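Local coordinates for lambda phage protein with carbohydrate-binding module (Shewanella oneidensis, PDB 2A5Z) that is of unknown function but binds magnesium and has a jelly-roll fold with a carbohydrate-binding module, so it may recognise sugars, at residues E119-F124 with I186-M191; L145-R150 with Q233-T238; L153-G158 with Y177-S182. One frame throughout, in Å; residues are numbered along the deposited sequence.

Contact 1 of 3, residues E119-F124 with I186-M191; sequences EVTVYF and ICKFKM
Two neighbouring strands of the six-stranded antiparallel sheet of the jelly roll, 119-124 and 186-191, pair here through Val120 with Phe189 and Val122 with Cys187. Their axes approach to 4.7 Å and run at 169°, nearly antiparallel. Each of these two hydrogen-bonded pairs closes with both N-H...O bonds; the one from Phe189 N to Val120 O is 2.8 Å long and almost straight. CA atoms of the non-hydrogen-bonded residues make CA-H...O contacts with carbonyls of the hydrogen-bonded pairs, such as Thr121 CA to Cys187 O (3.3 Å).

The face bearing Glu119, Thr121, Tyr123, Ile186, Lys188 and Lys190 changes character along its length. At one end, the carboxylate of Glu119 is shared by two lysines through long salt bridges, OE2 to Lys188 NZ and OE1 to Lys190 NZ, both 3.6 Å; OE2 also comes to 3.1 Å from Lys188 CD. Stronger partners hold the ammonium groups: Val262 O of the second subunit for Lys188, Glu117 O for Lys190. At the other end Ile186 lies beside Tyr123, its CG2 over the ring centre in a CH-pi contact, 4.1 Å from the centroid and 11° off the normal, while Ile186 CD1 meets Tyr123 CE1. Tyr123 OH bonds to Ala260 O of the second subunit, and the Tyr123 side chain lies near the magnesium ligand Asp247.

The other face carries Val120, Val122, Cys187 and Phe189; beside Cys187, Phe124 takes CG between its backbone N and carbonyl carbon (chi1 67°), and the ring presents its edge at CE2 to Cys187 CB, 3.8 Å away. This buried side packs on Ile138, Leu153 and Ile155, toward strand 153-156 of the other sheet, while strands 245-254 and 197-203 flank the pair within its own sheet.

Contact 2 of 3, residues L145-R150 with Q233-T238; sequences LGISDR and QCKTAT
Ile147 and Lys235 have their CA atoms 8.6 Å apart, and Gln233 and Leu145 theirs 8.4 Å apart, so the loop 145-150 and the end of strand 230-234 are too widely separated for backbone pairing and meet through side chains of 233-238 that reach the loop's backbone and Ile147.

Gln233 does most of the reaching. Its CG stands anti to the backbone N (chi1 -168°) and the chain continues extended, which carries the amide across to the loop. The stronger partner of NE2 is Asn100 O; to Gly146 O it makes a weak hydrogen bond, 3.4 Å long with an N-H...O angle of 163°. The carboxamide oxygen of the same group, OE1, lies 3.6 Å from Ile147 CD1, a van der Waals approach in which the two side chains cross obliquely. That methyl also meets the aliphatic part of Lys235, at 3.5 Å from CG, with these chains crossing at about a right angle. Ile147 thus lies against both an amide oxygen and a methylene chain.

The loop is tied internally as well. Arg150 NH2 donates to Ile147 O over 2.6 Å; the oxygen lies in the guanidinium plane, whereas the donor stands 49° above the carbonyl plane. Ser148 OG bonds to Asp149 OD2 from above the carboxylate plane, and Asp149 OD1 accepts a hydrogen bond from Ala167 N.

Ile147 and Gln233 both rest on Leu135 of strand 134-137, a strand that pairs with 230-234. The arrangement is surface packing of a beta-hairpin loop, connecting the antiparallel strands 140-142 and 150-151, against the end of a strand in the larger sheet of the jelly roll, away from the magnesium site.

Contact 3 of 3, residues L153-G158 with Y177-S182; sequences LIIENG and YALSTS
Leu179 meets the 153-158 segment twice, through its backbone at Gly158 and its side chain at Ile155. Asn157 and Gly158 form the two-residue turn of the beta hairpin between strands 153-156 and 159-166 in the jelly roll's larger sheet, their backbone torsions fitting type II'. Leu179 N donates to Gly158 O over 2.8 Å; the bond is straight at N-H...O 172°, and the C=O...N angle of 169° puts it nearly along the C=O axis. Ala178 CA adds a CA-H...O contact to the same oxygen at 3.6 Å. Farther along the side chain, Leu179 CD1 touches Ile155 CG2 at 3.7 Å, the two chains crossing at about a right angle; chi1 of -53° puts Leu179 CG anti to the carbonyl carbon, 3.8 Å from Gly158 O.

Behind this first shell, Ile155 and Leu179 are both buried, packing on Ile244 and Leu201 respectively, while backbone bonds from Ile155 to Thr136 and from Tyr177 to Ala160 fix the two strands. Strand 159-166 lies between them in the sheet, pairing with both, so the contact bridges across one strand's end. A water completes the polar side: it donates to Leu179 O at 2.8 Å and, over 3.3 Å, to Gly158 O.

Overall arrangement
The contacts sample both main sheets of the jelly roll. Contact 1 lies within the six-stranded sheet, its centre about 6 Å from the centre of the chain, whereas contacts 2 and 3 reach the larger sheet at about 17 and 16 Å. Centres of contacts 1 and 3 are 15 Å apart, yet their side chains touch across the sandwich interior, Phe124 CE1 to Ile155 CD1 at 3.7 Å. Centres of contacts 1 and 2 are 21 Å apart, without touching; those of 2 and 3 are 16 Å apart, Arg150 NH1 lying 4.2 Å from Glu156 OE2. Along the chain, contact 3 is nested inside the others, whose segments alternate, so separate parts of the chain meet in one sandwich.

Contact 1 of 3, residues E119-F124 with I186-M191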
loop_
_atom_site.group_PDB
_atom_site.type_symbol
_atom_site.label_atom_id
_atom_site.label_comp_id
_atom_site.label_asym_id
_atom_site.label_seq_id
_atom_site.Cartn_x
_atom_site.Cartn_y
_atom_site.Cartn_z
ATOM N N GLU C 119 0.684 -21.142 4.698
ATOM C CA GLU C 119 0.229 -21.677 3.431
ATOM C C GLU C 119 0.407 -20.603 2.366
ATOM O O GLU C 119 -0.050 -19.472 2.533
ATOM C CB GLU C 119 -1.245 -22.052 3.555
ATOM C CG GLU C 119 -1.732 -23.036 2.541
ATOM C CD GLU C 119 -3.097 -23.567 2.901
ATOM O OE1 GLU C 119 -3.249 -24.136 4.007
ATOM O OE2 GLU C 119 -4.026 -23.397 2.085
ATOM N N VAL C 120 1.098 -20.945 1.287
ATOM C CA VAL C 120 1.297 -20.015 0.181
ATOM C C VAL C 120 0.695 -20.613 -1.090
ATOM O O VAL C 120 1.011 -21.746 -1.454
ATOM C CB VAL C 120 2.797 -19.684 -0.044
ATOM C CG1 VAL C 120 2.977 -18.704 -1.231
ATOM C CG2 VAL C 120 3.430 -19.124 1.226
ATOM N N THR C 121 -0.191 -19.859 -1.741
ATOM C CA THR C 121 -0.813 -20.300 -2.980
ATOM C C THR C 121 -0.447 -19.349 -4.118
ATOM O O THR C 121 -0.535 -18.136 -3.955
ATOM C CB THR C 121 -2.342 -20.413 -2.838
ATOM O OG1 THR C 121 -2.657 -21.188 -1.668
ATOM C CG2 THR C 121 -2.951 -21.096 -4.061
ATOM N N VAL C 122 -0.030 -19.915 -5.255
ATOM C CA VAL C 122 0.433 -19.139 -6.411
ATOM C C VAL C 122 -0.267 -19.597 -7.695
ATOM O O VAL C 122 -0.268 -20.790 -8.023
ATOM C CB VAL C 122 1.975 -19.266 -6.632
ATOM C CG1 VAL C 122 2.411 -18.440 -7.849
ATOM C CG2 VAL C 122 2.751 -18.810 -5.411
ATOM N N TYR C 123 -0.859 -18.645 -8.407
ATOM C CA TYR C 123 -1.454 -18.894 -9.707
ATOM C C TYR C 123 -0.480 -18.364 -10.744
ATOM O O TYR C 123 -0.184 -17.156 -10.768
ATOM C CB TYR C 123 -2.811 -18.187 -9.830
ATOM C CG TYR C 123 -3.857 -18.698 -8.855
ATOM C CD1 TYR C 123 -4.958 -19.436 -9.305
ATOM C CD2 TYR C 123 -3.743 -18.454 -7.489
ATOM C CE1 TYR C 123 -5.933 -19.899 -8.405
ATOM C CE2 TYR C 123 -4.700 -18.921 -6.580
ATOM C CZ TYR C 123 -5.785 -19.650 -7.047
ATOM O OH TYR C 123 -6.729 -20.116 -6.149
ATOM N N PHE C 124 0.024 -19.261 -11.590
ATOM C CA PHE C 124 1.121 -18.928 -12.496
ATOM C C PHE C 124 0.983 -19.590 -13.855
ATOM O O PHE C 124 0.359 -20.651 -13.981
ATOM C CB PHE C 124 2.484 -19.276 -11.863
ATOM C CG PHE C 124 2.728 -20.755 -11.677
ATOM C CD1 PHE C 124 3.400 -21.497 -12.654
ATOM C CD2 PHE C 124 2.307 -21.405 -10.522
ATOM C CE1 PHE C 124 3.638 -22.849 -12.484
ATOM C CE2 PHE C 124 2.532 -22.774 -10.351
ATOM C CZ PHE C 124 3.207 -23.490 -11.334
ATOM N N ILE C 186 -1.710 -24.044 -10.614
ATOM C CA ILE C 186 -1.798 -23.546 -9.239
ATOM C C ILE C 186 -0.842 -24.378 -8.383
ATOM O O ILE C 186 -0.730 -25.589 -8.575
ATOM C CB ILE C 186 -3.258 -23.627 -8.681
ATOM C CG1 ILE C 186 -4.265 -23.055 -9.689
ATOM C CG2 ILE C 186 -3.380 -22.918 -7.305
ATOM C CD1 ILE C 186 -5.722 -23.400 -9.402
ATOM N N CYS C 187 -0.108 -23.725 -7.485
ATOM C CA CYS C 187 0.718 -24.438 -6.521
ATOM C C CYS C 187 0.428 -23.955 -5.104
ATOM O O CYS C 187 0.399 -22.746 -4.837
ATOM C CB CYS C 187 2.215 -24.300 -6.832
ATOM S SG CYS C 187 3.305 -25.019 -5.557
ATOM N N LYS C 188 0.202 -24.914 -4.212
ATOM C CA LYS C 188 0.126 -24.643 -2.789
ATOM C C LYS C 188 1.357 -25.209 -2.075
ATOM O O LYS C 188 1.721 -26.376 -2.252
ATOM C CB LYS C 188 -1.172 -25.201 -2.201
ATOM C CG LYS C 188 -1.360 -24.928 -0.709
ATOM C CD LYS C 188 -2.834 -24.941 -0.323
ATOM C CE LYS C 188 -3.504 -26.270 -0.610
ATOM N NZ LYS C 188 -4.767 -26.371 0.160
ATOM N N PHE C 189 2.006 -24.351 -1.297
ATOM C CA PHE C 189 3.124 -24.733 -0.456
ATOM C C PHE C 189 2.598 -24.710 0.991
ATOM O O PHE C 189 1.955 -23.751 1.407
ATOM C CB PHE C 189 4.298 -23.762 -0.683
ATOM C CG PHE C 189 5.455 -23.949 0.274
ATOM C CD1 PHE C 189 6.629 -24.552 -0.149
ATOM C CD2 PHE C 189 5.368 -23.501 1.598
ATOM C CE1 PHE C 189 7.708 -24.719 0.726
ATOM C CE2 PHE C 189 6.428 -23.671 2.487
ATOM C CZ PHE C 189 7.600 -24.276 2.051
ATOM N N LYS C 190 2.832 -25.783 1.740
ATOM C CA LYS C 190 2.310 -25.889 3.107
ATOM C C LYS C 190 3.433 -26.165 4.107
ATOM O O LYS C 190 4.113 -27.185 4.025
ATOM C CB LYS C 190 1.207 -26.960 3.185
ATOM C CG LYS C 190 0.555 -27.156 4.569
ATOM C CD LYS C 190 -0.051 -25.869 5.117
ATOM C CE LYS C 190 -1.077 -26.162 6.199
ATOM N NZ LYS C 190 -1.320 -24.918 6.969
HETATM N N MSE C 191 3.627 -25.231 5.032
HETATM C CA MSE C 191 4.609 -25.355 6.113
HETATM C C MSE C 191 4.057 -26.306 7.167
HETATM O O MSE C 191 2.940 -26.131 7.648
HETATM C CB MSE C 191 4.874 -23.967 6.715
HETATM C CG MSE C 191 5.882 -23.884 7.868
HETATM SE SE MSE C 191 6.197 -22.173 8.431
HETATM C CE MSE C 191 7.004 -21.458 6.997
#

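Contact 2 of 3, residues L145-R150 with Q233-T238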
loop_
_atom_site.group_PDB
_atom_site.type_symbol
_atom_site.label_atom_id
_atom_site.label_comp_id
_atom_site.label_asym_id
_atom_site.label_seq_id
_atom_site.Cartn_x
_atom_site.Cartn_y
_atom_site.Cartn_z
ATOM N N LEU C 145 19.875 -12.044 -6.558
ATOM C CA LEU C 145 20.686 -12.728 -7.567
ATOM C C LEU C 145 21.191 -14.080 -7.076
ATOM O O LEU C 145 21.779 -14.838 -7.846
ATOM C CB LEU C 145 21.865 -11.851 -8.032
ATOM C CG LEU C 145 21.569 -10.516 -8.731
ATOM C CD1 LEU C 145 22.851 -9.718 -8.918
ATOM C CD2 LEU C 145 20.844 -10.701 -10.066
ATOM N N GLY C 146 20.948 -14.375 -5.797
ATOM C CA GLY C 146 21.348 -15.640 -5.172
ATOM C C GLY C 146 20.635 -16.833 -5.770
ATOM O O GLY C 146 19.494 -16.726 -6.234
ATOM N N ILE C 147 21.313 -17.977 -5.754
ATOM C CA ILE C 147 20.823 -19.181 -6.430
ATOM C C ILE C 147 21.214 -20.479 -5.680
ATOM O O ILE C 147 21.005 -21.598 -6.176
ATOM C CB ILE C 147 21.313 -19.182 -7.907
ATOM C CG1 ILE C 147 20.573 -20.226 -8.745
ATOM C CG2 ILE C 147 22.838 -19.321 -7.977
ATOM C CD1 ILE C 147 20.552 -19.893 -10.238
ATOM N N SER C 148 21.740 -20.309 -4.471
ATOM C CA SER C 148 22.365 -21.393 -3.716
ATOM C C SER C 148 21.411 -22.178 -2.816
ATOM O O SER C 148 21.712 -23.311 -2.437
ATOM C CB SER C 148 23.496 -20.827 -2.864
ATOM O OG SER C 148 22.964 -19.867 -1.978
ATOM N N ASP C 149 20.279 -21.575 -2.459
ATOM C CA ASP C 149 19.342 -22.189 -1.510
ATOM C C ASP C 149 17.882 -22.033 -1.929
ATOM O O ASP C 149 17.451 -20.950 -2.322
ATOM C CB ASP C 149 19.528 -21.588 -0.113
ATOM C CG ASP C 149 20.911 -21.836 0.453
ATOM O OD1 ASP C 149 21.140 -22.939 0.989
ATOM O OD2 ASP C 149 21.766 -20.923 0.369
ATOM N N ARG C 150 17.131 -23.124 -1.828
ATOM C CA ARG C 150 15.699 -23.118 -2.109
ATOM C C ARG C 150 15.038 -24.406 -1.613
ATOM O O ARG C 150 15.699 -25.441 -1.439
ATOM C CB ARG C 150 15.421 -22.915 -3.606
ATOM C CG ARG C 150 16.106 -23.931 -4.499
ATOM C CD ARG C 150 16.070 -23.522 -5.954
ATOM N NE ARG C 150 16.998 -24.320 -6.748
ATOM C CZ ARG C 150 18.288 -24.033 -6.901
ATOM N NH1 ARG C 150 19.062 -24.818 -7.638
ATOM N NH2 ARG C 150 18.805 -22.966 -6.317
ATOM N N GLN C 233 13.556 -16.842 -12.293
ATOM C CA GLN C 233 14.942 -16.432 -12.491
ATOM C C GLN C 233 15.513 -16.970 -13.798
ATOM O O GLN C 233 15.144 -18.063 -14.250
ATOM C CB GLN C 233 15.793 -16.972 -11.342
ATOM C CG GLN C 233 17.205 -16.398 -11.252
ATOM C CD GLN C 233 17.864 -16.740 -9.940
ATOM O OE1 GLN C 233 17.701 -17.846 -9.431
ATOM N NE2 GLN C 233 18.597 -15.790 -9.373
ATOM N N CYS C 234 16.426 -16.203 -14.387
ATOM C CA CYS C 234 17.184 -16.663 -15.547
ATOM C C CYS C 234 18.632 -16.893 -15.140
ATOM O O CYS C 234 19.273 -15.994 -14.604
ATOM C CB CYS C 234 17.100 -15.660 -16.693
ATOM S SG CYS C 234 17.889 -16.267 -18.209
ATOM N N LYS C 235 19.134 -18.100 -15.387
ATOM C CA LYS C 235 20.480 -18.491 -14.972
ATOM C C LYS C 235 21.578 -17.993 -15.906
ATOM O O LYS C 235 22.756 -18.043 -15.553
ATOM C CB LYS C 235 20.584 -20.008 -14.848
ATOM C CG LYS C 235 19.857 -20.589 -13.642
ATOM C CD LYS C 235 20.170 -22.072 -13.473
ATOM C CE LYS C 235 19.410 -22.911 -14.486
ATOM N NZ LYS C 235 19.801 -24.345 -14.396
ATOM N N THR C 236 21.194 -17.533 -17.095
ATOM C CA THR C 236 22.161 -17.068 -18.089
ATOM C C THR C 236 22.040 -15.566 -18.351
ATOM O O THR C 236 21.074 -14.910 -17.924
ATOM C CB THR C 236 22.037 -17.830 -19.433
ATOM O OG1 THR C 236 20.818 -17.457 -20.092
ATOM C CG2 THR C 236 22.082 -19.346 -19.218
ATOM N N ALA C 237 23.031 -15.036 -19.062
ATOM C CA ALA C 237 23.096 -13.623 -19.375
ATOM C C ALA C 237 22.515 -13.320 -20.759
ATOM O O ALA C 237 22.963 -12.388 -21.430
ATOM C CB ALA C 237 24.541 -13.131 -19.268
ATOM N N THR C 238 21.520 -14.095 -21.194
ATOM C CA THR C 238 20.870 -13.785 -22.471
ATOM C C THR C 238 19.445 -13.249 -22.274
ATOM O O THR C 238 18.637 -13.844 -21.555
ATOM C CB THR C 238 20.956 -14.943 -23.535
ATOM O OG1 THR C 238 19.691 -15.596 -23.682
ATOM C CG2 THR C 238 22.048 -15.955 -23.194
#

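Contact 3 of 3, residues L153-G158 with Y177-S182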
loop_
_atom_site.group_PDB
_atom_site.type_symbol
_atom_site.label_atom_id
_atom_site.label_comp_id
_atom_site.label_asym_id
_atom_site.label_seq_id
_atom_site.Cartn_x
_atom_site.Cartn_y
_atom_site.Cartn_z
ATOM N N LEU C 153 8.300 -26.284 -4.435
ATOM C CA LEU C 153 8.148 -26.758 -5.809
ATOM C C LEU C 153 9.122 -26.001 -6.701
ATOM O O LEU C 153 9.029 -24.779 -6.849
ATOM C CB LEU C 153 6.720 -26.599 -6.328
ATOM C CG LEU C 153 6.463 -27.337 -7.656
ATOM C CD1 LEU C 153 6.138 -28.817 -7.416
ATOM C CD2 LEU C 153 5.357 -26.667 -8.459
ATOM N N ILE C 154 10.066 -26.735 -7.272
ATOM C CA ILE C 154 11.083 -26.151 -8.128
ATOM C C ILE C 154 10.750 -26.478 -9.582
ATOM O O ILE C 154 10.336 -27.587 -9.896
ATOM C CB ILE C 154 12.498 -26.673 -7.752
ATOM C CG1 ILE C 154 12.846 -26.286 -6.306
ATOM C CG2 ILE C 154 13.572 -26.151 -8.738
ATOM C CD1 ILE C 154 13.853 -27.237 -5.640
ATOM N N ILE C 155 10.910 -25.500 -10.464
ATOM C CA ILE C 155 10.678 -25.720 -11.881
ATOM C C ILE C 155 11.944 -25.346 -12.638
ATOM O O ILE C 155 12.312 -24.178 -12.689
ATOM C CB ILE C 155 9.455 -24.906 -12.397
ATOM C CG1 ILE C 155 8.179 -25.306 -11.627
ATOM C CG2 ILE C 155 9.294 -25.074 -13.925
ATOM C CD1 ILE C 155 6.988 -24.380 -11.827
ATOM N N GLU C 156 12.618 -26.350 -13.195
ATOM C CA GLU C 156 13.768 -26.129 -14.070
ATOM C C GLU C 156 13.399 -26.550 -15.484
ATOM O O GLU C 156 13.039 -27.706 -15.720
ATOM C CB GLU C 156 14.989 -26.916 -13.595
ATOM C CG GLU C 156 15.432 -26.553 -12.191
ATOM C CD GLU C 156 16.654 -27.322 -11.732
ATOM O OE1 GLU C 156 16.815 -28.504 -12.117
ATOM O OE2 GLU C 156 17.452 -26.743 -10.972
ATOM N N ASN C 157 13.493 -25.613 -16.426
ATOM C CA ASN C 157 13.094 -25.881 -17.789
ATOM C C ASN C 157 11.604 -26.296 -17.760
ATOM O O ASN C 157 10.787 -25.618 -17.134
ATOM C CB ASN C 157 14.021 -26.960 -18.374
ATOM C CG ASN C 157 14.150 -26.881 -19.883
ATOM O OD1 ASN C 157 13.390 -26.183 -20.557
ATOM N ND2 ASN C 157 15.115 -27.622 -20.423
ATOM N N GLY C 158 11.246 -27.409 -18.388
ATOM C CA GLY C 158 9.848 -27.828 -18.412
ATOM C C GLY C 158 9.455 -28.814 -17.326
ATOM O O GLY C 158 8.381 -29.415 -17.397
ATOM N N TYR C 177 7.352 -33.823 -12.571
ATOM C CA TYR C 177 6.151 -33.734 -13.367
ATOM C C TYR C 177 6.481 -32.818 -14.549
ATOM O O TYR C 177 6.898 -31.679 -14.348
ATOM C CB TYR C 177 4.983 -33.188 -12.530
ATOM C CG TYR C 177 3.699 -33.063 -13.316
ATOM C CD1 TYR C 177 2.789 -34.116 -13.379
ATOM C CD2 TYR C 177 3.409 -31.896 -14.024
ATOM C CE1 TYR C 177 1.617 -34.007 -14.118
ATOM C CE2 TYR C 177 2.249 -31.778 -14.768
ATOM C CZ TYR C 177 1.356 -32.833 -14.809
ATOM O OH TYR C 177 0.209 -32.699 -15.560
ATOM N N ALA C 178 6.319 -33.317 -15.776
ATOM C CA ALA C 178 6.610 -32.507 -16.967
ATOM C C ALA C 178 5.440 -31.581 -17.330
ATOM O O ALA C 178 4.303 -32.020 -17.501
ATOM C CB ALA C 178 7.024 -33.389 -18.148
ATOM N N LEU C 179 5.738 -30.288 -17.422
ATOM C CA LEU C 179 4.722 -29.265 -17.651
ATOM C C LEU C 179 4.534 -28.974 -19.131
ATOM O O LEU C 179 5.336 -29.402 -19.960
ATOM C CB LEU C 179 5.105 -27.970 -16.924
ATOM C CG LEU C 179 5.435 -28.032 -15.433
ATOM C CD1 LEU C 179 6.133 -26.748 -15.029
ATOM C CD2 LEU C 179 4.184 -28.281 -14.575
ATOM N N SER C 180 3.470 -28.244 -19.454
ATOM C CA SER C 180 3.233 -27.780 -20.813
ATOM C C SER C 180 3.470 -26.275 -20.885
ATOM O O SER C 180 3.254 -25.571 -19.900
ATOM C CB SER C 180 1.799 -28.110 -21.251
ATOM O OG SER C 180 1.621 -29.512 -21.424
ATOM N N THR C 181 3.917 -25.792 -22.047
ATOM C CA THR C 181 4.084 -24.354 -22.285
ATOM C C THR C 181 2.727 -23.641 -22.308
ATOM O O THR C 181 1.691 -24.279 -22.500
ATOM C CB THR C 181 4.835 -24.056 -23.610
ATOM O OG1 THR C 181 4.172 -24.702 -24.709
ATOM C CG2 THR C 181 6.283 -24.518 -23.536
ATOM N N SER C 182 2.744 -22.331 -22.082
ATOM C CA SER C 182 1.538 -21.481 -22.109
ATOM C C SER C 182 0.327 -22.092 -21.389
ATOM O O SER C 182 -0.785 -22.137 -21.933
ATOM C CB SER C 182 1.186 -21.126 -23.546
ATOM O OG SER C 182 2.276 -20.447 -24.148
HETATM O O HOH W 1 7.880 -30.471 -20.461
#